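Local structure of probable eukaryotic D-amino acid tRNA deacylase, LMAJ005534AAA (Leishmania major, 1TC5) at residues A17-H22 with E160-Y165; V32-G37 with E91-I96; R36-Y41 with K69-F74. The protein probably hydrolyses D-tyrosyl-tRNA(Tyr) to D-tyrosine and free tRNA(Tyr), working as a homodimer of the DTD family. All coordinates share one frame; numbering follows the deposited sequence.

Interaction 1 of 3, residues A17-H22 with E160-Y165; sequences AMDQGH and EGWIKY
Gln-20 reaches across to the backbone of Trp-162 and Ile-163, and its side chain can be followed outward atom by atom. From CB, which points toward 160-165, CG of Gln-20 lies anti to the carbonyl carbon (chi1 -59°) and comes to 4.2 Å from Trp-162 CD1. The bend at chi2 brings Gln-20 CD to 3.7 Å from Trp-162 CD1, with the amide and indole planes only 16° apart. At the tip both polar atoms are used. Gln-20 OE1 accepts from Ile-163 N at 2.9 Å, with 164° at the hydrogen. Gln-20 NE2 donates to Ile-163 O at 2.9 Å, lying in the plane of that carbonyl. The primary amide thus pairs with the N-H and C=O of one residue, a two-bond match that fixes its rotation about chi3. Gln-20 NE2 also donates to Asp-19 O at 2.8 Å, so three bonds grip the group. Beside it, a water donates to Asp-19 OD1 and accepts from Trp-162 NE1 at 3.0 Å, sitting at the indole edge in its plane. Asp-19 and Gln-20 form a classic beta bulge opposite Glu-183, marking the passage from strand 10-18 to strand 20-24. Gly-161 O accepts from Arg-33 NH2 and Ile-163 packs on Arg-33, so the loop between helix 119-136 and strand 169-171 is held against strand 31-34 of the three-stranded antiparallel sheet.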
loop_
_atom_site.group_PDB
_atom_site.type_symbol
_atom_site.label_atom_id
_atom_site.label_comp_id
_atom_site.label_asym_id
_atom_site.label_seq_id
_atom_site.Cartn_x
_atom_site.Cartn_y
_atom_site.Cartn_z
ATOM N N ALA A 17 3.462 4.166 -6.737
ATOM C CA ALA A 17 3.287 5.166 -7.803
ATOM C C ALA A 17 1.945 5.874 -7.621
ATOM O O ALA A 17 0.881 5.246 -7.738
ATOM C CB ALA A 17 3.334 4.512 -9.173
ATOM N N MET A 18 2.027 7.161 -7.306
ATOM C CA MET A 18 0.867 8.014 -7.069
ATOM C C MET A 18 0.546 8.840 -8.310
ATOM O O MET A 18 1.450 9.408 -8.938
ATOM C CB MET A 18 1.164 8.974 -5.904
ATOM C CG MET A 18 0.003 9.925 -5.535
ATOM S SD MET A 18 0.244 10.645 -3.905
ATOM C CE MET A 18 1.793 11.582 -4.171
ATOM N N ASP A 19 -0.740 8.916 -8.654
ATOM C CA ASP A 19 -1.223 9.925 -9.594
ATOM C C ASP A 19 -1.870 11.094 -8.849
ATOM O O ASP A 19 -1.542 12.257 -9.107
ATOM C CB ASP A 19 -2.253 9.349 -10.563
ATOM C CG ASP A 19 -2.569 10.300 -11.683
ATOM O OD1 ASP A 19 -1.632 10.562 -12.449
ATOM O OD2 ASP A 19 -3.677 10.865 -11.858
ATOM N N GLN A 20 -2.788 10.763 -7.934
ATOM C CA GLN A 20 -3.421 11.733 -7.039
ATOM C C GLN A 20 -3.539 11.146 -5.620
ATOM O O GLN A 20 -3.791 9.967 -5.445
ATOM C CB GLN A 20 -4.848 12.092 -7.498
ATOM C CG GLN A 20 -5.000 12.703 -8.890
ATOM C CD GLN A 20 -4.594 14.159 -8.959
ATOM O OE1 GLN A 20 -5.409 15.067 -8.711
ATOM N NE2 GLN A 20 -3.333 14.392 -9.302
ATOM N N GLY A 21 -3.388 11.997 -4.613
ATOM C CA GLY A 21 -3.693 11.620 -3.243
ATOM C C GLY A 21 -4.378 12.704 -2.429
ATOM O O GLY A 21 -4.156 13.896 -2.639
ATOM N N HIS A 22 -5.232 12.254 -1.512
ATOM C CA HIS A 22 -5.870 13.063 -0.472
ATOM C C HIS A 22 -5.637 12.391 0.885
ATOM O O HIS A 22 -5.998 11.229 1.080
ATOM C CB HIS A 22 -7.392 13.210 -0.689
ATOM C CG HIS A 22 -7.769 13.502 -2.098
ATOM N ND1 HIS A 22 -7.703 14.768 -2.638
ATOM C CD2 HIS A 22 -8.205 12.688 -3.092
ATOM C CE1 HIS A 22 -8.073 14.718 -3.908
ATOM N NE2 HIS A 22 -8.386 13.471 -4.206
ATOM N N GLU A 160 -11.373 19.442 -5.206
ATOM C CA GLU A 160 -11.773 18.317 -6.073
ATOM C C GLU A 160 -11.251 18.509 -7.506
ATOM O O GLU A 160 -10.904 19.640 -7.904
ATOM C CB GLU A 160 -13.305 18.155 -6.083
ATOM C CG GLU A 160 -13.849 17.273 -4.954
ATOM C CD GLU A 160 -15.038 17.880 -4.217
ATOM O OE1 GLU A 160 -15.763 18.702 -4.818
ATOM O OE2 GLU A 160 -15.249 17.538 -3.025
ATOM N N GLY A 161 -11.206 17.423 -8.288
ATOM C CA GLY A 161 -10.734 17.515 -9.667
ATOM C C GLY A 161 -9.223 17.377 -9.715
ATOM O O GLY A 161 -8.536 17.689 -8.734
ATOM N N TRP A 162 -8.712 16.909 -10.854
ATOM C CA TRP A 162 -7.286 16.645 -11.037
ATOM C C TRP A 162 -6.446 17.875 -10.738
ATOM O O TRP A 162 -6.810 18.991 -11.121
ATOM C CB TRP A 162 -7.022 16.194 -12.468
ATOM C CG TRP A 162 -5.567 15.844 -12.766
ATOM C CD1 TRP A 162 -4.954 14.631 -12.613
ATOM C CD2 TRP A 162 -4.572 16.732 -13.293
ATOM N NE1 TRP A 162 -3.638 14.716 -13.006
ATOM C CE2 TRP A 162 -3.378 16.001 -13.418
ATOM C CE3 TRP A 162 -4.570 18.094 -13.645
ATOM C CZ2 TRP A 162 -2.197 16.571 -13.909
ATOM C CZ3 TRP A 162 -3.406 18.659 -14.124
ATOM C CH2 TRP A 162 -2.230 17.898 -14.251
ATOM N N ILE A 163 -5.330 17.669 -10.035
ATOM C CA ILE A 163 -4.316 18.717 -9.850
ATOM C C ILE A 163 -2.954 18.237 -10.315
ATOM O O ILE A 163 -2.609 17.032 -10.231
ATOM C CB ILE A 163 -4.173 19.231 -8.379
ATOM C CG1 ILE A 163 -3.791 18.109 -7.407
ATOM C CG2 ILE A 163 -5.430 19.981 -7.939
ATOM C CD1 ILE A 163 -3.398 18.639 -6.053
ATOM N N LYS A 164 -2.188 19.200 -10.806
ATOM C CA LYS A 164 -0.836 18.980 -11.268
ATOM C C LYS A 164 0.047 18.824 -10.047
ATOM O O LYS A 164 -0.249 19.387 -9.013
ATOM C CB LYS A 164 -0.353 20.174 -12.102
ATOM C CG LYS A 164 0.941 19.893 -12.895
ATOM C CD LYS A 164 1.442 21.139 -13.634
ATOM C CE LYS A 164 2.901 20.961 -14.079
ATOM N NZ LYS A 164 3.347 21.978 -15.071
ATOM N N TYR A 165 1.090 18.005 -10.169
ATOM C CA TYR A 165 2.195 17.958 -9.219
ATOM C C TYR A 165 2.819 19.363 -9.115
ATOM O O TYR A 165 2.645 20.203 -10.018
ATOM C CB TYR A 165 3.250 16.934 -9.686
ATOM C CG TYR A 165 3.658 17.138 -11.139
ATOM C CD1 TYR A 165 4.625 18.084 -11.481
ATOM C CD2 TYR A 165 3.057 16.417 -12.159
ATOM C CE1 TYR A 165 4.981 18.309 -12.794
ATOM C CE2 TYR A 165 3.417 16.627 -13.493
ATOM C CZ TYR A 165 4.373 17.595 -13.795
ATOM O OH TYR A 165 4.750 17.823 -15.095
HETATM O O HOH W 1 -1.017 13.262 -12.897
#

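Interaction 2 of 3, residues V32-G37 with E91-I96; sequences VRAGRG and EMDILI
Two hydrogen bonds join Gly-35 and Arg-36 to Asp-93, one through a side chain and one through the backbone. Asp-93 OD2 takes the N-H of Gly-35 N at 2.9 Å on its anti side, with a nearly straight angle of 165° at the hydrogen. With CG of Asp-93 anti to its carbonyl carbon (chi1 -75°), the carboxylate is placed beside Gly-35. It has further partners: OD2 forms a salt bridge with Arg-168 and OD1 accepts from Asn-166 N, so both oxygens of this buried acid are engaged. The backbone bond runs from Asp-93 N to Arg-36 O, 2.9 Å. It is followed by a CA-H...O contact in which Gly-37 CA lies 3.1 Å from Asp-93 O, an approach possible because glycine has no side chain to stand there.

Apolar packing is supplied by Ala-34 CB, 4.3 Å from Leu-95 CB. A separate van der Waals contact sets a thioether against an arginine chain: the bent Met-92 brings SD to 3.9 Å from Arg-36 CG. Met-92 CE lies 3.8 Å from Arg-36 NH2, neither over the face nor at the edge of the guanidinium, whose NH2 donates to Phe-74 O.

Gly-37 and Asp-93 form a parallel bridge with CA atoms 4.6 Å apart. This is the start of the pairing of strands 37-45 and 93-98, parallel neighbours in the mixed five-stranded sheet of this DTD-family fold.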
loop_
_atom_site.group_PDB
_atom_site.type_symbol
_atom_site.label_atom_id
_atom_site.label_comp_id
_atom_site.label_asym_id
_atom_site.label_seq_id
_atom_site.Cartn_x
_atom_site.Cartn_y
_atom_site.Cartn_z
ATOM N N VAL A 32 -5.429 17.169 2.802
ATOM C CA VAL A 32 -4.378 17.821 2.026
ATOM C C VAL A 32 -4.072 16.959 0.794
ATOM O O VAL A 32 -4.187 15.705 0.818
ATOM C CB VAL A 32 -3.110 18.058 2.870
ATOM C CG1 VAL A 32 -3.417 18.998 4.000
ATOM C CG2 VAL A 32 -2.552 16.752 3.449
ATOM N N ARG A 33 -3.670 17.629 -0.277
ATOM C CA ARG A 33 -3.596 17.007 -1.575
ATOM C C ARG A 33 -2.187 16.917 -2.126
ATOM O O ARG A 33 -1.340 17.812 -1.908
ATOM C CB ARG A 33 -4.459 17.803 -2.541
ATOM C CG ARG A 33 -5.939 17.743 -2.200
ATOM C CD ARG A 33 -6.794 18.207 -3.349
ATOM N NE ARG A 33 -6.630 17.301 -4.484
ATOM C CZ ARG A 33 -7.216 17.440 -5.661
ATOM N NH1 ARG A 33 -8.035 18.457 -5.888
ATOM N NH2 ARG A 33 -6.997 16.544 -6.609
ATOM N N ALA A 34 -1.963 15.833 -2.863
ATOM C CA ALA A 34 -0.794 15.690 -3.718
ATOM C C ALA A 34 -1.186 15.243 -5.121
ATOM O O ALA A 34 -2.184 14.539 -5.312
ATOM C CB ALA A 34 0.187 14.680 -3.111
ATOM N N GLY A 35 -0.376 15.649 -6.102
ATOM C CA GLY A 35 -0.510 15.140 -7.458
ATOM C C GLY A 35 0.434 13.982 -7.721
ATOM O O GLY A 35 0.725 13.173 -6.833
ATOM N N ARG A 36 0.930 13.916 -8.953
ATOM C CA ARG A 36 1.708 12.781 -9.386
ATOM C C ARG A 36 3.040 12.718 -8.664
ATOM O O ARG A 36 3.718 13.724 -8.469
ATOM C CB ARG A 36 1.955 12.800 -10.881
ATOM C CG ARG A 36 2.604 11.501 -11.387
ATOM C CD ARG A 36 2.409 11.291 -12.866
ATOM N NE ARG A 36 3.334 12.119 -13.606
ATOM C CZ ARG A 36 3.027 13.058 -14.507
ATOM N NH1 ARG A 36 1.782 13.369 -14.839
ATOM N NH2 ARG A 36 4.011 13.696 -15.092
ATOM N N GLY A 37 3.403 11.511 -8.281
ATOM C CA GLY A 37 4.677 11.286 -7.616
ATOM C C GLY A 37 4.683 9.958 -6.899
ATOM O O GLY A 37 4.292 8.944 -7.480
ATOM N N GLU A 91 10.008 17.863 -9.685
ATOM C CA GLU A 91 8.648 18.380 -9.597
ATOM C C GLU A 91 7.604 17.370 -9.145
ATOM O O GLU A 91 6.473 17.758 -8.870
ATOM C CB GLU A 91 8.226 18.939 -10.947
ATOM C CG GLU A 91 8.975 20.206 -11.331
ATOM C CD GLU A 91 8.245 20.983 -12.412
ATOM O OE1 GLU A 91 7.223 21.640 -12.089
ATOM O OE2 GLU A 91 8.687 20.929 -13.575
ATOM N N MET A 92 7.977 16.092 -9.090
ATOM C CA MET A 92 7.082 15.067 -8.578
ATOM C C MET A 92 6.771 15.368 -7.099
ATOM O O MET A 92 7.612 15.895 -6.367
ATOM C CB MET A 92 7.706 13.669 -8.717
ATOM C CG MET A 92 7.847 13.125 -10.156
ATOM S SD MET A 92 6.266 12.927 -11.083
ATOM C CE MET A 92 6.266 14.430 -12.069
ATOM N N ASP A 93 5.546 15.053 -6.700
ATOM C CA ASP A 93 5.072 15.219 -5.340
ATOM C C ASP A 93 5.409 13.962 -4.549
ATOM O O ASP A 93 5.534 12.884 -5.107
ATOM C CB ASP A 93 3.551 15.480 -5.335
ATOM C CG ASP A 93 3.188 16.869 -5.774
ATOM O OD1 ASP A 93 4.068 17.662 -6.187
ATOM O OD2 ASP A 93 2.017 17.284 -5.740
ATOM N N ILE A 94 5.583 14.128 -3.247
ATOM C CA ILE A 94 5.776 13.015 -2.315
ATOM C C ILE A 94 4.749 13.192 -1.200
ATOM O O ILE A 94 4.586 14.294 -0.645
ATOM C CB ILE A 94 7.242 12.970 -1.765
ATOM C CG1 ILE A 94 8.243 12.840 -2.922
ATOM C CG2 ILE A 94 7.435 11.794 -0.807
ATOM C CD1 ILE A 94 9.676 13.172 -2.526
ATOM N N LEU A 95 4.043 12.108 -0.920
ATOM C CA LEU A 95 3.042 12.026 0.126
ATOM C C LEU A 95 3.493 10.962 1.111
ATOM O O LEU A 95 3.606 9.820 0.737
ATOM C CB LEU A 95 1.695 11.618 -0.478
ATOM C CG LEU A 95 0.548 11.445 0.515
ATOM C CD1 LEU A 95 0.325 12.704 1.314
ATOM C CD2 LEU A 95 -0.742 11.054 -0.207
ATOM N N ILE A 96 3.732 11.365 2.356
ATOM C CA ILE A 96 4.326 10.504 3.388
ATOM C C ILE A 96 3.246 10.224 4.407
ATOM O O ILE A 96 2.619 11.164 4.936
ATOM C CB ILE A 96 5.526 11.224 4.096
ATOM C CG1 ILE A 96 6.583 11.638 3.076
ATOM C CG2 ILE A 96 6.137 10.328 5.132
ATOM C CD1 ILE A 96 7.573 12.657 3.589
#

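Interaction 3 of 3, residues R36-Y41 with K69-F74; sequences RGVMVY and KIFTHF
The start of strand 37-45, at Gly-37 and Val-38, is covered by the loop that follows helix 55-67; Val-38 meets two phenylalanines and Arg-36 the loop backbone. Val-38 CG2 is the shared apolar atom, 3.5 Å from Phe-71 CD2, where it approaches the ring obliquely. The same Val-38 CG2 lies 3.6 Å from Phe-74 CZ, at the ring edge and in plane. Val-38 CG1, anti to the backbone N (chi1 174°), touches Phe-71 CE2 at 3.9 Å.

The polar half belongs to Arg-36. Arg-36 NH2 donates to Phe-74 O at 2.7 Å from above the carbonyl plane, with 148° at the hydrogen; NE adds a weak bond to the same oxygen. The Arg-36 and His-73 side chains run alongside one another in opposite senses, Arg-36 CG 3.7 Å from His-73 CD2, with guanidinium and imidazole planes 85° apart. The imidazole edge faces Gly-37 O, 2.9 Å from His-73 NE2.

Phe-71 also meets His-190, their ring planes roughly perpendicular, and packs on Leu-15. The loop thus packs its phenylalanines on the first residues of an inner strand of the mixed five-stranded sheet, while its Ile-70 packs on Val-111 of the second subunit of the homodimer.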
loop_
_atom_site.group_PDB
_atom_site.type_symbol
_atom_site.label_atom_id
_atom_site.label_comp_id
_atom_site.label_asym_id
_atom_site.label_seq_id
_atom_site.Cartn_x
_atom_site.Cartn_y
_atom_site.Cartn_z
ATOM N N ARG A 36 0.930 13.916 -8.953
ATOM C CA ARG A 36 1.708 12.781 -9.386
ATOM C C ARG A 36 3.040 12.718 -8.664
ATOM O O ARG A 36 3.718 13.724 -8.469
ATOM C CB ARG A 36 1.955 12.800 -10.881
ATOM C CG ARG A 36 2.604 11.501 -11.387
ATOM C CD ARG A 36 2.409 11.291 -12.866
ATOM N NE ARG A 36 3.334 12.119 -13.606
ATOM C CZ ARG A 36 3.027 13.058 -14.507
ATOM N NH1 ARG A 36 1.782 13.369 -14.839
ATOM N NH2 ARG A 36 4.011 13.696 -15.092
ATOM N N GLY A 37 3.403 11.511 -8.281
ATOM C CA GLY A 37 4.677 11.286 -7.616
ATOM C C GLY A 37 4.683 9.958 -6.899
ATOM O O GLY A 37 4.292 8.944 -7.480
ATOM N N VAL A 38 5.132 9.962 -5.655
ATOM C CA VAL A 38 5.231 8.741 -4.854
ATOM C C VAL A 38 4.567 8.891 -3.483
ATOM O O VAL A 38 4.766 9.899 -2.786
ATOM C CB VAL A 38 6.698 8.350 -4.677
ATOM C CG1 VAL A 38 6.839 7.164 -3.709
ATOM C CG2 VAL A 38 7.338 8.056 -6.040
ATOM N N MET A 39 3.758 7.897 -3.119
ATOM C CA MET A 39 3.203 7.769 -1.775
ATOM C C MET A 39 4.056 6.799 -0.960
ATOM O O MET A 39 4.258 5.635 -1.353
ATOM C CB MET A 39 1.758 7.296 -1.803
ATOM C CG MET A 39 1.116 7.248 -0.405
ATOM S SD MET A 39 -0.647 7.041 -0.363
ATOM C CE MET A 39 -0.718 5.302 -0.885
ATOM N N VAL A 40 4.523 7.294 0.184
ATOM C CA VAL A 40 5.459 6.594 1.051
ATOM C C VAL A 40 4.731 6.263 2.340
ATOM O O VAL A 40 4.242 7.177 3.000
ATOM C CB VAL A 40 6.656 7.526 1.396
ATOM C CG1 VAL A 40 7.643 6.868 2.345
ATOM C CG2 VAL A 40 7.367 8.004 0.129
ATOM N N TYR A 41 4.640 4.979 2.677
ATOM C CA TYR A 41 4.280 4.518 4.014
ATOM C C TYR A 41 5.560 4.193 4.805
ATOM O O TYR A 41 6.418 3.487 4.319
ATOM C CB TYR A 41 3.432 3.251 3.941
ATOM C CG TYR A 41 2.037 3.322 3.350
ATOM C CD1 TYR A 41 1.459 4.509 2.965
ATOM C CD2 TYR A 41 1.282 2.149 3.184
ATOM C CE1 TYR A 41 0.162 4.543 2.412
ATOM C CE2 TYR A 41 0.006 2.171 2.650
ATOM C CZ TYR A 41 -0.562 3.376 2.266
ATOM O OH TYR A 41 -1.839 3.417 1.726
ATOM N N LYS A 69 16.428 4.674 -8.804
ATOM C CA LYS A 69 15.524 4.686 -9.945
ATOM C C LYS A 69 14.532 3.569 -9.733
ATOM O O LYS A 69 14.884 2.414 -9.818
ATOM C CB LYS A 69 16.296 4.500 -11.239
ATOM C CG LYS A 69 17.331 5.624 -11.495
ATOM C CD LYS A 69 18.197 5.331 -12.737
ATOM C CE LYS A 69 19.273 6.395 -12.959
ATOM N NZ LYS A 69 18.916 7.380 -14.017
ATOM N N ILE A 70 13.295 3.923 -9.405
ATOM C CA ILE A 70 12.283 2.938 -9.046
ATOM C C ILE A 70 11.130 2.951 -10.027
ATOM O O ILE A 70 10.835 1.935 -10.626
ATOM C CB ILE A 70 11.751 3.215 -7.613
ATOM C CG1 ILE A 70 12.905 3.198 -6.605
ATOM C CG2 ILE A 70 10.690 2.166 -7.228
ATOM C CD1 ILE A 70 12.571 3.908 -5.278
ATOM N N PHE A 71 10.494 4.119 -10.176
ATOM C CA PHE A 71 9.207 4.248 -10.872
ATOM C C PHE A 71 9.301 4.737 -12.330
ATOM O O PHE A 71 10.194 5.498 -12.696
ATOM C CB PHE A 71 8.237 5.139 -10.078
ATOM C CG PHE A 71 7.915 4.588 -8.705
ATOM C CD1 PHE A 71 7.104 3.488 -8.565
ATOM C CD2 PHE A 71 8.483 5.145 -7.560
ATOM C CE1 PHE A 71 6.855 2.923 -7.289
ATOM C CE2 PHE A 71 8.225 4.624 -6.300
ATOM C CZ PHE A 71 7.421 3.494 -6.163
ATOM N N THR A 72 8.323 4.307 -13.127
ATOM C CA THR A 72 8.288 4.485 -14.582
ATOM C C THR A 72 7.185 5.440 -15.039
ATOM O O THR A 72 7.013 5.672 -16.237
ATOM C CB THR A 72 8.054 3.110 -15.277
ATOM O OG1 THR A 72 6.873 2.497 -14.751
ATOM C CG2 THR A 72 9.193 2.098 -14.949
ATOM N N HIS A 73 6.466 6.035 -14.091
ATOM C CA HIS A 73 5.284 6.836 -14.416
ATOM C C HIS A 73 5.479 8.360 -14.349
ATOM O O HIS A 73 4.567 9.123 -14.624
ATOM C CB HIS A 73 4.210 6.418 -13.434
ATOM C CG HIS A 73 4.333 7.067 -12.086
ATOM N ND1 HIS A 73 4.310 6.353 -10.920
ATOM C CD2 HIS A 73 4.466 8.361 -11.719
ATOM C CE1 HIS A 73 4.380 7.181 -9.894
ATOM N NE2 HIS A 73 4.459 8.403 -10.351
ATOM N N PHE A 74 6.651 8.816 -13.951
ATOM C CA PHE A 74 6.878 10.262 -13.746
ATOM C C PHE A 74 6.802 11.114 -15.014
ATOM O O PHE A 74 6.351 12.275 -14.974
ATOM C CB PHE A 74 8.241 10.532 -13.099
ATOM C CG PHE A 74 8.431 9.925 -11.739
ATOM C CD1 PHE A 74 7.355 9.597 -10.916
ATOM C CD2 PHE A 74 9.713 9.709 -11.262
ATOM C CE1 PHE A 74 7.573 9.080 -9.685
ATOM C CE2 PHE A 74 9.920 9.178 -10.028
ATOM C CZ PHE A 74 8.867 8.859 -9.244
#

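In the fold
Interactions 2 and 3 both begin from the 32-41 region and share Arg-36 and Gly-37; their centres lie about 9 Å apart. Interaction 1 has its centre about 7 Å from that of interaction 2 and about 12 Å from that of interaction 3, and its two segments enclose the other two contacts along the chain. Strands 20-24 and 31-34 are neighbours in the three-stranded antiparallel sheet, whereas strands 10-18, 37-45 and 93-98 lie side by side in the mixed sheet and connect all three. Consecutive strands 20-24, 31-34 and 37-45 carry the chain from the antiparallel sheet into the mixed one, so the three contacts fasten the junction of the two sheets and the loops around it.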